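PDB 6ESL: bacterial leucyl aminopeptidase, which probably removes leucine and other amino acids from the N-termini of peptides, as a two-zinc aminopeptidase of the M28 family. Local coordinates for residues B[161-165]-B[176-180]; B[128-134]-B[373-377]; B[124-128]-B[380-384]. All coordinates share one frame; numbering follows the deposited sequence.

The chain supplies 124-128, 128-134, 161-165 and 176-180 in that order, and nearly two hundred residues later its final helix, 373-391, closes back on the first two. Contacts 2 and 3 share that helix and I128; their centres lie 10 Å apart, and they touch where I133 CD1 packs on S380 CB at 3.7 Å. Contact 1 is separate, its centre 21 Å from that of contact 2 and 20 Å from that of contact 3, and joins helix 151-170 to strand 176-183, an outermost strand of the mixed sheet. Contacts 2 and 3 together pack helix 118-125 with its following turn, and the start of helix 130-142, onto the chain's last helix.

Contact 1: B[161-165]-B[176-180]; sequences KSKFE and TSTFF
The ring of F180 takes the aliphatic part of K161 over one face, CD standing 3.4 Å above its plane and displaced toward the rim, a CH-pi contact. The F164 ring is met differently: T176 CB lies at its edge, near the ring plane, while T178 CG2 comes in obliquely to 3.5 Å from F164 CD1. Between the two rings sits the polar pair. T178 OG1 donates at 2.7 Å to E165 OE2, which accepts with its anti lone pair. K161 runs extended as far as CE, then bends (chi4 -76°), which brings NZ within 2.9 Å of the same E165 OE2 in a salt bridge on the syn side. On its way K161 CE passes T178 OG1 at 3.4 Å. Segments 161-165 and 176-180 run nearly antiparallel (174°), their axes 9.4 Å apart, and the contact lays helix 151-170 on strand 176-183, an outermost strand of the mixed sheet. F164 reaches on to T193 of the next strand and to L238 of helix 220-239. With one carboxylate oxygen gripped on both lone-pair sides, E165 is restrained in its rotation, and the neighbouring ammonium would be expected to keep it ionised.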
ATOM      1  N   LYS B 161     -13.053  13.072  29.246  1.00 38.94           N
ATOM      2  CA  LYS B 161     -12.345  14.312  29.412  1.00 40.91           C
ATOM      3  C   LYS B 161     -11.754  14.387  30.862  1.00 44.39           C
ATOM      4  O   LYS B 161     -10.575  14.707  31.000  1.00 43.21           O
ATOM      5  CB  LYS B 161     -13.310  15.479  29.167  1.00 42.16           C
ATOM      6  CG  LYS B 161     -12.720  16.864  29.358  1.00 45.30           C
ATOM      7  CD  LYS B 161     -13.680  17.915  28.738  1.00 46.46           C
ATOM      8  CE  LYS B 161     -13.052  19.266  28.457  1.00 48.51           C
ATOM      9  NZ  LYS B 161     -12.920  19.975  29.791  1.00 50.38           N
ATOM     10  N   SER B 162     -12.553  14.046  31.875  1.00 45.46           N
ATOM     11  CA  SER B 162     -12.090  14.072  33.331  1.00 51.55           C
ATOM     12  C   SER B 162     -10.961  13.125  33.511  1.00 51.60           C
ATOM     13  O   SER B 162      -9.976  13.483  34.122  1.00 52.17           O
ATOM     14  CB  SER B 162     -13.116  13.554  34.307  1.00 52.78           C
ATOM     15  OG  SER B 162     -14.137  14.444  34.368  1.00 60.75           O
ATOM     16  N   LYS B 163     -11.138  11.914  32.972  1.00 49.81           N
ATOM     17  CA  LYS B 163     -10.104  10.877  33.062  1.00 49.23           C
ATOM     18  C   LYS B 163      -8.784  11.381  32.480  1.00 46.33           C
ATOM     19  O   LYS B 163      -7.801  11.382  33.163  1.00 45.97           O
ATOM     20  CB  LYS B 163     -10.606   9.575  32.459  1.00 50.58           C
ATOM     21  CG  LYS B 163      -9.662   8.369  32.540  1.00 55.85           C
ATOM     22  CD  LYS B 163     -10.160   7.209  31.703  1.00 63.08           C
ATOM     23  CE  LYS B 163      -9.308   5.934  31.787  1.00 63.11           C
ATOM     24  NZ  LYS B 163      -9.382   5.252  33.131  1.00 63.84           N
ATOM     25  N   PHE B 164      -8.742  11.870  31.251  1.00 43.31           N
ATOM     26  CA  PHE B 164      -7.490  12.426  30.711  1.00 44.08           C
ATOM     27  C   PHE B 164      -6.926  13.538  31.644  1.00 46.86           C
ATOM     28  O   PHE B 164      -5.748  13.610  31.909  1.00 47.59           O
ATOM     29  CB  PHE B 164      -7.721  13.014  29.322  1.00 43.21           C
ATOM     30  CG  PHE B 164      -6.488  13.550  28.691  1.00 44.01           C
ATOM     31  CD1 PHE B 164      -6.074  14.814  28.956  1.00 46.95           C
ATOM     32  CD2 PHE B 164      -5.725  12.754  27.863  1.00 43.08           C
ATOM     33  CE1 PHE B 164      -4.911  15.296  28.411  1.00 48.39           C
ATOM     34  CE2 PHE B 164      -4.557  13.195  27.326  1.00 43.74           C
ATOM     35  CZ  PHE B 164      -4.160  14.487  27.577  1.00 46.48           C
ATOM     36  N   GLU B 165      -7.796  14.397  32.123  1.00 47.14           N
ATOM     37  CA  GLU B 165      -7.359  15.588  32.859  1.00 49.98           C
ATOM     38  C   GLU B 165      -6.744  15.165  34.232  1.00 52.27           C
ATOM     39  O   GLU B 165      -5.734  15.719  34.634  1.00 54.20           O
ATOM     40  CB  GLU B 165      -8.572  16.499  33.070  1.00 51.35           C
ATOM     41  CG  GLU B 165      -8.836  17.444  31.909  1.00 51.88           C
ATOM     42  CD  GLU B 165     -10.261  18.048  31.963  1.00 53.96           C
ATOM     43  OE1 GLU B 165     -11.063  17.899  32.955  1.00 52.53           O
ATOM     44  OE2 GLU B 165     -10.583  18.669  30.952  1.00 54.86           O
ATOM     45  N   THR B 176      -0.354  19.995  28.783  1.00 60.82           N
ATOM     46  CA  THR B 176      -1.564  19.409  28.274  1.00 58.12           C
ATOM     47  C   THR B 176      -2.760  20.356  28.249  1.00 58.77           C
ATOM     48  O   THR B 176      -2.796  21.364  28.931  1.00 57.23           O
ATOM     49  CB  THR B 176      -2.034  18.112  29.025  1.00 56.03           C
ATOM     50  OG1 THR B 176      -2.265  18.345  30.405  1.00 53.13           O
ATOM     51  CG2 THR B 176      -1.108  16.964  28.787  1.00 56.27           C
ATOM     52  N   SER B 177      -3.743  19.993  27.452  1.00 54.38           N
ATOM     53  CA  SER B 177      -4.905  20.806  27.267  1.00 56.31           C
ATOM     54  C   SER B 177      -5.997  19.938  26.646  1.00 52.13           C
ATOM     55  O   SER B 177      -5.726  18.974  25.894  1.00 46.52           O
ATOM     56  CB  SER B 177      -4.541  22.017  26.382  1.00 59.38           C
ATOM     57  OG  SER B 177      -5.669  22.791  26.106  1.00 61.76           O
ATOM     58  N   THR B 178      -7.233  20.219  27.063  1.00 50.94           N
ATOM     59  CA  THR B 178      -8.388  19.532  26.549  1.00 50.97           C
ATOM     60  C   THR B 178      -9.442  20.477  26.001  1.00 52.05           C
ATOM     61  O   THR B 178      -9.628  21.548  26.518  1.00 54.39           O
ATOM     62  CB  THR B 178      -9.013  18.661  27.605  1.00 48.92           C
ATOM     63  OG1 THR B 178      -9.618  19.470  28.587  1.00 51.27           O
ATOM     64  CG2 THR B 178      -7.954  17.727  28.196  1.00 48.97           C
ATOM     65  N   PHE B 179     -10.172  20.057  24.984  1.00 48.94           N
ATOM     66  CA  PHE B 179     -11.383  20.808  24.593  1.00 49.41           C
ATOM     67  C   PHE B 179     -12.424  19.972  23.867  1.00 47.09           C
ATOM     68  O   PHE B 179     -12.091  18.945  23.265  1.00 43.93           O
ATOM     69  CB  PHE B 179     -11.022  22.048  23.802  1.00 50.99           C
ATOM     70  CG  PHE B 179     -10.248  21.795  22.543  1.00 50.35           C
ATOM     71  CD1 PHE B 179      -8.853  21.747  22.561  1.00 51.56           C
ATOM     72  CD2 PHE B 179     -10.913  21.650  21.321  1.00 48.19           C
ATOM     73  CE1 PHE B 179      -8.127  21.567  21.351  1.00 51.35           C
ATOM     74  CE2 PHE B 179     -10.200  21.494  20.139  1.00 48.08           C
ATOM     75  CZ  PHE B 179      -8.803  21.417  20.149  1.00 48.74           C
ATOM     76  N   PHE B 180     -13.677  20.369  23.996  1.00 45.33           N
ATOM     77  CA  PHE B 180     -14.719  19.769  23.221  1.00 44.12           C
ATOM     78  C   PHE B 180     -14.820  20.451  21.882  1.00 45.18           C
ATOM     79  O   PHE B 180     -14.712  21.672  21.787  1.00 46.93           O
ATOM     80  CB  PHE B 180     -16.077  19.840  23.895  1.00 44.26           C
ATOM     81  CG  PHE B 180     -16.249  18.888  25.052  1.00 43.24           C
ATOM     82  CD1 PHE B 180     -15.831  17.538  24.960  1.00 41.56           C
ATOM     83  CD2 PHE B 180     -16.903  19.323  26.244  1.00 44.60           C
ATOM     84  CE1 PHE B 180     -16.028  16.658  26.014  1.00 41.00           C
ATOM     85  CE2 PHE B 180     -17.128  18.451  27.295  1.00 43.51           C
ATOM     86  CZ  PHE B 180     -16.659  17.132  27.209  1.00 42.19           C
TER

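Contact 2: B[128-134]-B[373-377]; sequences IVSDNIW and LEHMT
At the N-terminal end of helix 373-391, the last helix of this M28 peptidase, L373, M376 and T377 meet S130, I133 and W134 at the start of helix 130-142. The two helical segments cross at 103°, their axes 9.6 Å apart. The polar centre is a hydrogen bond between S130 OG and T377 OG1, 2.7 Å long. T377 OG1 also donates to L373 O, one turn back, at 2.8 Å; OG1 stands above the carbonyl plane, 38° out of it, while T377 N reaches that oxygen from the opposite face. Two bonds therefore hold the T377 hydroxyl.

Apolar contacts flank the hydroxyl pair. I133 CD1 rests 3.8 Å from T377 CA, and I128 CG2 meets T377 CG2 at 3.9 Å. M376 turns its methyl by a bend at chi3 (-73°), so that CE comes to the edge of the W134 indole, 3.9 Å from CE3. L373 sets its CD1 methyl against a backbone carbonyl oxygen, 3.6 Å from S130 O.

The M376 side chain is about 13 Å from a bound zinc ion, and it also touches T286. Helix 220-239 bonds to both partners: E232 accepts from V129 N and N132 ND2, and S229 OG is hydrogen-bonded to M376 O.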
ATOM      1  N   ILE B 128       2.741  -0.228  29.835  1.00 46.98           N
ATOM      2  CA  ILE B 128       1.328  -0.431  29.504  1.00 44.61           C
ATOM      3  C   ILE B 128       0.839  -1.398  30.491  1.00 44.48           C
ATOM      4  O   ILE B 128       1.568  -2.378  30.771  1.00 45.06           O
ATOM      5  CB  ILE B 128       1.135  -1.089  28.088  1.00 42.73           C
ATOM      6  CG1 ILE B 128       1.567  -0.143  26.952  1.00 45.28           C
ATOM      7  CG2 ILE B 128      -0.308  -1.558  27.876  1.00 40.13           C
ATOM      8  CD1 ILE B 128       0.586   0.972  26.728  1.00 47.33           C
ATOM      9  N   VAL B 129      -0.348  -1.129  31.046  1.00 42.49           N
ATOM     10  CA  VAL B 129      -0.964  -1.989  32.046  1.00 43.92           C
ATOM     11  C   VAL B 129      -2.270  -2.448  31.462  1.00 41.18           C
ATOM     12  O   VAL B 129      -3.201  -1.634  31.257  1.00 41.05           O
ATOM     13  CB  VAL B 129      -1.223  -1.268  33.393  1.00 45.90           C
ATOM     14  CG1 VAL B 129      -1.883  -2.166  34.425  1.00 47.19           C
ATOM     15  CG2 VAL B 129       0.070  -0.719  33.938  1.00 48.09           C
ATOM     16  N   SER B 130      -2.334  -3.763  31.205  1.00 40.47           N
ATOM     17  CA  SER B 130      -3.501  -4.407  30.586  1.00 38.80           C
ATOM     18  C   SER B 130      -4.735  -4.185  31.394  1.00 38.40           C
ATOM     19  O   SER B 130      -5.845  -3.869  30.855  1.00 36.53           O
ATOM     20  CB  SER B 130      -3.246  -5.918  30.374  1.00 38.75           C
ATOM     21  OG  SER B 130      -2.279  -5.974  29.329  1.00 36.69           O
ATOM     22  N   ASP B 131      -4.571  -4.335  32.702  1.00 38.07           N
ATOM     23  CA  ASP B 131      -5.681  -4.159  33.580  1.00 38.53           C
ATOM     24  C   ASP B 131      -6.402  -2.781  33.463  1.00 35.95           C
ATOM     25  O   ASP B 131      -7.608  -2.732  33.625  1.00 34.37           O
ATOM     26  CB  ASP B 131      -5.347  -4.476  35.095  1.00 42.19           C
ATOM     27  CG  ASP B 131      -6.603  -4.411  35.911  1.00 45.63           C
ATOM     28  OD1 ASP B 131      -7.510  -5.277  35.675  1.00 46.89           O
ATOM     29  OD2 ASP B 131      -6.776  -3.390  36.666  1.00 50.78           O
ATOM     30  N   ASN B 132      -5.662  -1.723  33.164  1.00 35.86           N
ATOM     31  CA  ASN B 132      -6.225  -0.369  33.053  1.00 36.06           C
ATOM     32  C   ASN B 132      -7.178  -0.350  31.852  1.00 34.29           C
ATOM     33  O   ASN B 132      -8.306   0.229  31.921  1.00 34.28           O
ATOM     34  CB  ASN B 132      -5.088   0.650  32.793  1.00 36.78           C
ATOM     35  CG  ASN B 132      -4.287   0.972  34.019  1.00 38.44           C
ATOM     36  OD1 ASN B 132      -4.705   0.599  35.115  1.00 39.14           O
ATOM     37  ND2 ASN B 132      -3.185   1.712  33.876  1.00 38.17           N
ATOM     38  N   ILE B 133      -6.764  -1.052  30.786  1.00 32.64           N
ATOM     39  CA  ILE B 133      -7.569  -1.124  29.589  1.00 31.40           C
ATOM     40  C   ILE B 133      -8.913  -1.778  29.938  1.00 31.54           C
ATOM     41  O   ILE B 133     -10.004  -1.279  29.605  1.00 31.49           O
ATOM     42  CB  ILE B 133      -6.838  -1.889  28.397  1.00 31.10           C
ATOM     43  CG1 ILE B 133      -5.642  -1.085  27.930  1.00 31.38           C
ATOM     44  CG2 ILE B 133      -7.836  -2.023  27.230  1.00 28.86           C
ATOM     45  CD1 ILE B 133      -4.640  -1.868  27.117  1.00 31.93           C
ATOM     46  N   TRP B 134      -8.842  -2.907  30.611  1.00 31.87           N
ATOM     47  CA  TRP B 134     -10.011  -3.689  30.983  1.00 33.98           C
ATOM     48  C   TRP B 134     -10.942  -2.859  31.920  1.00 36.32           C
ATOM     49  O   TRP B 134     -12.174  -2.903  31.792  1.00 35.06           O
ATOM     50  CB  TRP B 134      -9.549  -5.016  31.700  1.00 36.30           C
ATOM     51  CG  TRP B 134     -10.652  -5.985  31.908  1.00 38.62           C
ATOM     52  CD1 TRP B 134     -11.301  -6.232  33.088  1.00 41.21           C
ATOM     53  CD2 TRP B 134     -11.268  -6.842  30.916  1.00 39.91           C
ATOM     54  NE1 TRP B 134     -12.282  -7.189  32.883  1.00 41.84           N
ATOM     55  CE2 TRP B 134     -12.267  -7.595  31.575  1.00 41.25           C
ATOM     56  CE3 TRP B 134     -11.053  -7.060  29.514  1.00 38.42           C
ATOM     57  CZ2 TRP B 134     -13.092  -8.526  30.905  1.00 41.33           C
ATOM     58  CZ3 TRP B 134     -11.846  -7.997  28.850  1.00 37.53           C
ATOM     59  CH2 TRP B 134     -12.867  -8.725  29.552  1.00 41.63           C
ATOM     60  N   LEU B 373      -7.962  -9.576  25.800  1.00 30.08           N
ATOM     61  CA  LEU B 373      -7.240  -8.465  26.410  1.00 31.09           C
ATOM     62  C   LEU B 373      -5.841  -8.347  25.875  1.00 29.66           C
ATOM     63  O   LEU B 373      -5.341  -7.217  25.741  1.00 29.37           O
ATOM     64  CB  LEU B 373      -7.276  -8.544  27.962  1.00 32.19           C
ATOM     65  CG  LEU B 373      -6.517  -7.501  28.738  1.00 33.79           C
ATOM     66  CD1 LEU B 373      -7.040  -6.130  28.355  1.00 33.11           C
ATOM     67  CD2 LEU B 373      -6.801  -7.809  30.243  1.00 34.96           C
ATOM     68  N   GLU B 374      -5.234  -9.451  25.476  1.00 28.80           N
ATOM     69  CA  GLU B 374      -3.914  -9.378  24.885  1.00 29.89           C
ATOM     70  C   GLU B 374      -4.007  -8.567  23.541  1.00 28.02           C
ATOM     71  O   GLU B 374      -3.150  -7.789  23.270  1.00 27.81           O
ATOM     72  CB  GLU B 374      -3.374 -10.757  24.594  1.00 32.55           C
ATOM     73  CG  GLU B 374      -1.980 -10.735  24.043  1.00 35.72           C
ATOM     74  CD  GLU B 374      -1.429 -12.117  23.818  1.00 38.71           C
ATOM     75  OE1 GLU B 374      -0.956 -12.702  24.802  1.00 41.78           O
ATOM     76  OE2 GLU B 374      -1.479 -12.627  22.683  1.00 43.79           O
ATOM     77  N   HIS B 375      -5.039  -8.801  22.752  1.00 26.87           N
ATOM     78  CA  HIS B 375      -5.239  -8.066  21.491  1.00 25.99           C
ATOM     79  C   HIS B 375      -5.383  -6.562  21.768  1.00 25.72           C
ATOM     80  O   HIS B 375      -4.694  -5.783  21.229  1.00 23.82           O
ATOM     81  CB  HIS B 375      -6.503  -8.558  20.827  1.00 25.62           C
ATOM     82  CG  HIS B 375      -6.415  -8.676  19.334  1.00 25.53           C
ATOM     83  ND1 HIS B 375      -7.499  -8.525  18.505  1.00 25.69           N
ATOM     84  CD2 HIS B 375      -5.379  -8.985  18.533  1.00 25.38           C
ATOM     85  CE1 HIS B 375      -7.133  -8.716  17.260  1.00 24.02           C
ATOM     86  NE2 HIS B 375      -5.849  -8.994  17.248  1.00 26.34           N
ATOM     87  N   MET B 376      -6.204  -6.201  22.737  1.00 26.35           N
ATOM     88  CA  MET B 376      -6.415  -4.800  23.085  1.00 26.97           C
ATOM     89  C   MET B 376      -5.149  -4.160  23.545  1.00 26.74           C
ATOM     90  O   MET B 376      -4.880  -3.036  23.263  1.00 25.02           O
ATOM     91  CB  MET B 376      -7.498  -4.643  24.142  1.00 28.13           C
ATOM     92  CG  MET B 376      -8.881  -4.966  23.647  1.00 28.77           C
ATOM     93  SD  MET B 376     -10.280  -4.550  24.691  1.00 29.48           S
ATOM     94  CE  MET B 376     -10.178  -5.775  25.972  1.00 29.45           C
ATOM     95  N   THR B 377      -4.378  -4.913  24.295  1.00 28.00           N
ATOM     96  CA  THR B 377      -3.054  -4.441  24.792  1.00 30.52           C
ATOM     97  C   THR B 377      -2.068  -4.207  23.624  1.00 29.15           C
ATOM     98  O   THR B 377      -1.330  -3.221  23.563  1.00 28.94           O
ATOM     99  CB  THR B 377      -2.473  -5.453  25.834  1.00 30.85           C
ATOM    100  OG1 THR B 377      -3.396  -5.576  26.912  1.00 31.42           O
ATOM    101  CG2 THR B 377      -1.214  -5.030  26.346  1.00 32.46           C
TER

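Contact 3: B[124-128]-B[380-384]; sequences ALKEI and SKLAV
K381 on helix 373-391 lies across L125 and I128, the first and last residues of a type I beta turn in the passage between helix 118-125 and helix 130-142. Its side chain can be followed outward. CB meets L125 CD2 at 3.6 Å. CG, placed opposite the carbonyl carbon by chi1 of -74°, touches that same methyl at 3.8 Å and also lies 4.1 Å from I128 CG1. From here the lysine runs extended, and CE comes within 4.1 Å of L125 O, the carbonyl that accepts the turn's bond from I128 N. CB, CG and CE thus meet the turn, and CG touches both of its end side chains.

L125 crosses K381 at an angle, and its CD2 methyl also sits against the helix backbone, 3.4 Å from K381 O. Y319 of helix 306-320 also touches the leucine, and I320 of that helix touches K381.

I128 pushes its CD1 methyl into the angle between two successive turns of the helix, 3.7 Å from V384 CG2 and 3.6 Å from S380 OG. The serine hydroxyl is not left to that apolar neighbour, because it hydrogen-bonds to S229 O of helix 220-239. This is a helix packed on a helix end and its turn by van der Waals contact, with several methyl or methylene groups set against oxygens; helix 220-239 also touches it, A233 on V384 and V236 on I128. V384 itself is a fork: CG2 goes to the turn, while CG1, anti to the backbone N at chi1 170°, goes to the helix before it and closes on A124 CB at 3.6 Å.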
ATOM      1  N   ALA B 124       8.605   2.378  27.090  1.00 50.70           N
ATOM      2  CA  ALA B 124       7.205   2.792  27.225  1.00 49.05           C
ATOM      3  C   ALA B 124       6.244   1.592  27.116  1.00 47.66           C
ATOM      4  O   ALA B 124       5.259   1.553  27.849  1.00 46.47           O
ATOM      5  CB  ALA B 124       6.851   3.845  26.195  1.00 48.06           C
ATOM      6  N   LEU B 125       6.534   0.620  26.228  1.00 48.21           N
ATOM      7  CA  LEU B 125       5.670  -0.594  26.074  1.00 46.85           C
ATOM      8  C   LEU B 125       5.615  -1.381  27.324  1.00 47.23           C
ATOM      9  O   LEU B 125       4.574  -1.895  27.668  1.00 44.85           O
ATOM     10  CB  LEU B 125       6.155  -1.524  24.956  1.00 45.99           C
ATOM     11  CG  LEU B 125       6.090  -0.949  23.518  1.00 46.24           C
ATOM     12  CD1 LEU B 125       6.453  -1.980  22.433  1.00 45.75           C
ATOM     13  CD2 LEU B 125       4.789  -0.229  23.247  1.00 42.91           C
ATOM     14  N   LYS B 126       6.747  -1.486  27.988  1.00 50.88           N
ATOM     15  CA  LYS B 126       6.803  -2.102  29.302  1.00 55.57           C
ATOM     16  C   LYS B 126       5.962  -1.416  30.393  1.00 55.43           C
ATOM     17  O   LYS B 126       5.678  -2.054  31.402  1.00 54.25           O
ATOM     18  CB  LYS B 126       8.264  -2.299  29.744  1.00 61.45           C
ATOM     19  CG  LYS B 126       8.874  -3.586  29.139  1.00 64.86           C
ATOM     20  CD  LYS B 126      10.358  -3.857  29.495  1.00 70.68           C
ATOM     21  CE  LYS B 126      11.203  -3.835  28.200  1.00 70.68           C
ATOM     22  NZ  LYS B 126      12.614  -3.536  28.585  1.00 76.75           N
ATOM     23  N   GLU B 127       5.509  -0.172  30.177  1.00 54.07           N
ATOM     24  CA  GLU B 127       4.633   0.542  31.152  1.00 55.16           C
ATOM     25  C   GLU B 127       3.144   0.304  30.998  1.00 51.43           C
ATOM     26  O   GLU B 127       2.369   0.624  31.912  1.00 47.99           O
ATOM     27  CB  GLU B 127       4.826   2.051  31.075  1.00 59.38           C
ATOM     28  CG  GLU B 127       6.262   2.568  31.156  1.00 64.30           C
ATOM     29  CD  GLU B 127       6.662   2.949  32.549  1.00 69.65           C
ATOM     30  OE1 GLU B 127       5.761   3.232  33.362  1.00 75.66           O
ATOM     31  OE2 GLU B 127       7.859   2.896  32.849  1.00 75.15           O
ATOM     32  N   ILE B 128       2.741  -0.228  29.835  1.00 46.98           N
ATOM     33  CA  ILE B 128       1.328  -0.431  29.504  1.00 44.61           C
ATOM     34  C   ILE B 128       0.839  -1.398  30.491  1.00 44.48           C
ATOM     35  O   ILE B 128       1.568  -2.378  30.771  1.00 45.06           O
ATOM     36  CB  ILE B 128       1.135  -1.089  28.088  1.00 42.73           C
ATOM     37  CG1 ILE B 128       1.567  -0.143  26.952  1.00 45.28           C
ATOM     38  CG2 ILE B 128      -0.308  -1.558  27.876  1.00 40.13           C
ATOM     39  CD1 ILE B 128       0.586   0.972  26.728  1.00 47.33           C
ATOM     40  N   SER B 380      -2.878  -1.005  22.021  1.00 27.28           N
ATOM     41  CA  SER B 380      -2.442   0.083  22.865  1.00 28.26           C
ATOM     42  C   SER B 380      -0.952   0.301  22.668  1.00 29.58           C
ATOM     43  O   SER B 380      -0.451   1.459  22.565  1.00 30.40           O
ATOM     44  CB  SER B 380      -2.852  -0.209  24.316  1.00 30.03           C
ATOM     45  OG  SER B 380      -2.675   0.935  25.105  1.00 33.45           O
ATOM     46  N   LYS B 381      -0.196  -0.808  22.567  1.00 31.01           N
ATOM     47  CA  LYS B 381       1.229  -0.731  22.317  1.00 32.88           C
ATOM     48  C   LYS B 381       1.514  -0.086  21.003  1.00 32.98           C
ATOM     49  O   LYS B 381       2.464   0.658  20.869  1.00 34.87           O
ATOM     50  CB  LYS B 381       1.857  -2.130  22.343  1.00 34.94           C
ATOM     51  CG  LYS B 381       1.953  -2.677  23.775  1.00 37.86           C
ATOM     52  CD  LYS B 381       2.556  -4.037  23.866  1.00 40.62           C
ATOM     53  CE  LYS B 381       2.399  -4.477  25.292  1.00 42.61           C
ATOM     54  NZ  LYS B 381       3.083  -5.721  25.646  1.00 44.43           N
ATOM     55  N   LEU B 382       0.731  -0.433  20.005  1.00 30.70           N
ATOM     56  CA  LEU B 382       0.916   0.153  18.695  1.00 29.83           C
ATOM     57  C   LEU B 382       0.730   1.672  18.754  1.00 29.09           C
ATOM     58  O   LEU B 382       1.482   2.397  18.111  1.00 29.03           O
ATOM     59  CB  LEU B 382      -0.000  -0.514  17.648  1.00 28.28           C
ATOM     60  CG  LEU B 382       0.049   0.000  16.214  1.00 29.45           C
ATOM     61  CD1 LEU B 382       1.460  -0.027  15.657  1.00 30.82           C
ATOM     62  CD2 LEU B 382      -0.885  -0.771  15.249  1.00 27.82           C
ATOM     63  N   ALA B 383      -0.305   2.137  19.470  1.00 28.64           N
ATOM     64  CA  ALA B 383      -0.565   3.592  19.586  1.00 29.96           C
ATOM     65  C   ALA B 383       0.655   4.279  20.243  1.00 32.06           C
ATOM     66  O   ALA B 383       1.067   5.350  19.774  1.00 31.58           O
ATOM     67  CB  ALA B 383      -1.800   3.848  20.438  1.00 29.85           C
ATOM     68  N   VAL B 384       1.124   3.688  21.351  1.00 33.28           N
ATOM     69  CA  VAL B 384       2.319   4.216  22.070  1.00 36.09           C
ATOM     70  C   VAL B 384       3.527   4.304  21.142  1.00 36.51           C
ATOM     71  O   VAL B 384       4.224   5.329  21.090  1.00 36.86           O
ATOM     72  CB  VAL B 384       2.681   3.418  23.345  1.00 37.52           C
ATOM     73  CG1 VAL B 384       4.047   3.819  23.952  1.00 40.59           C
ATOM     74  CG2 VAL B 384       1.628   3.650  24.371  1.00 38.49           C
TER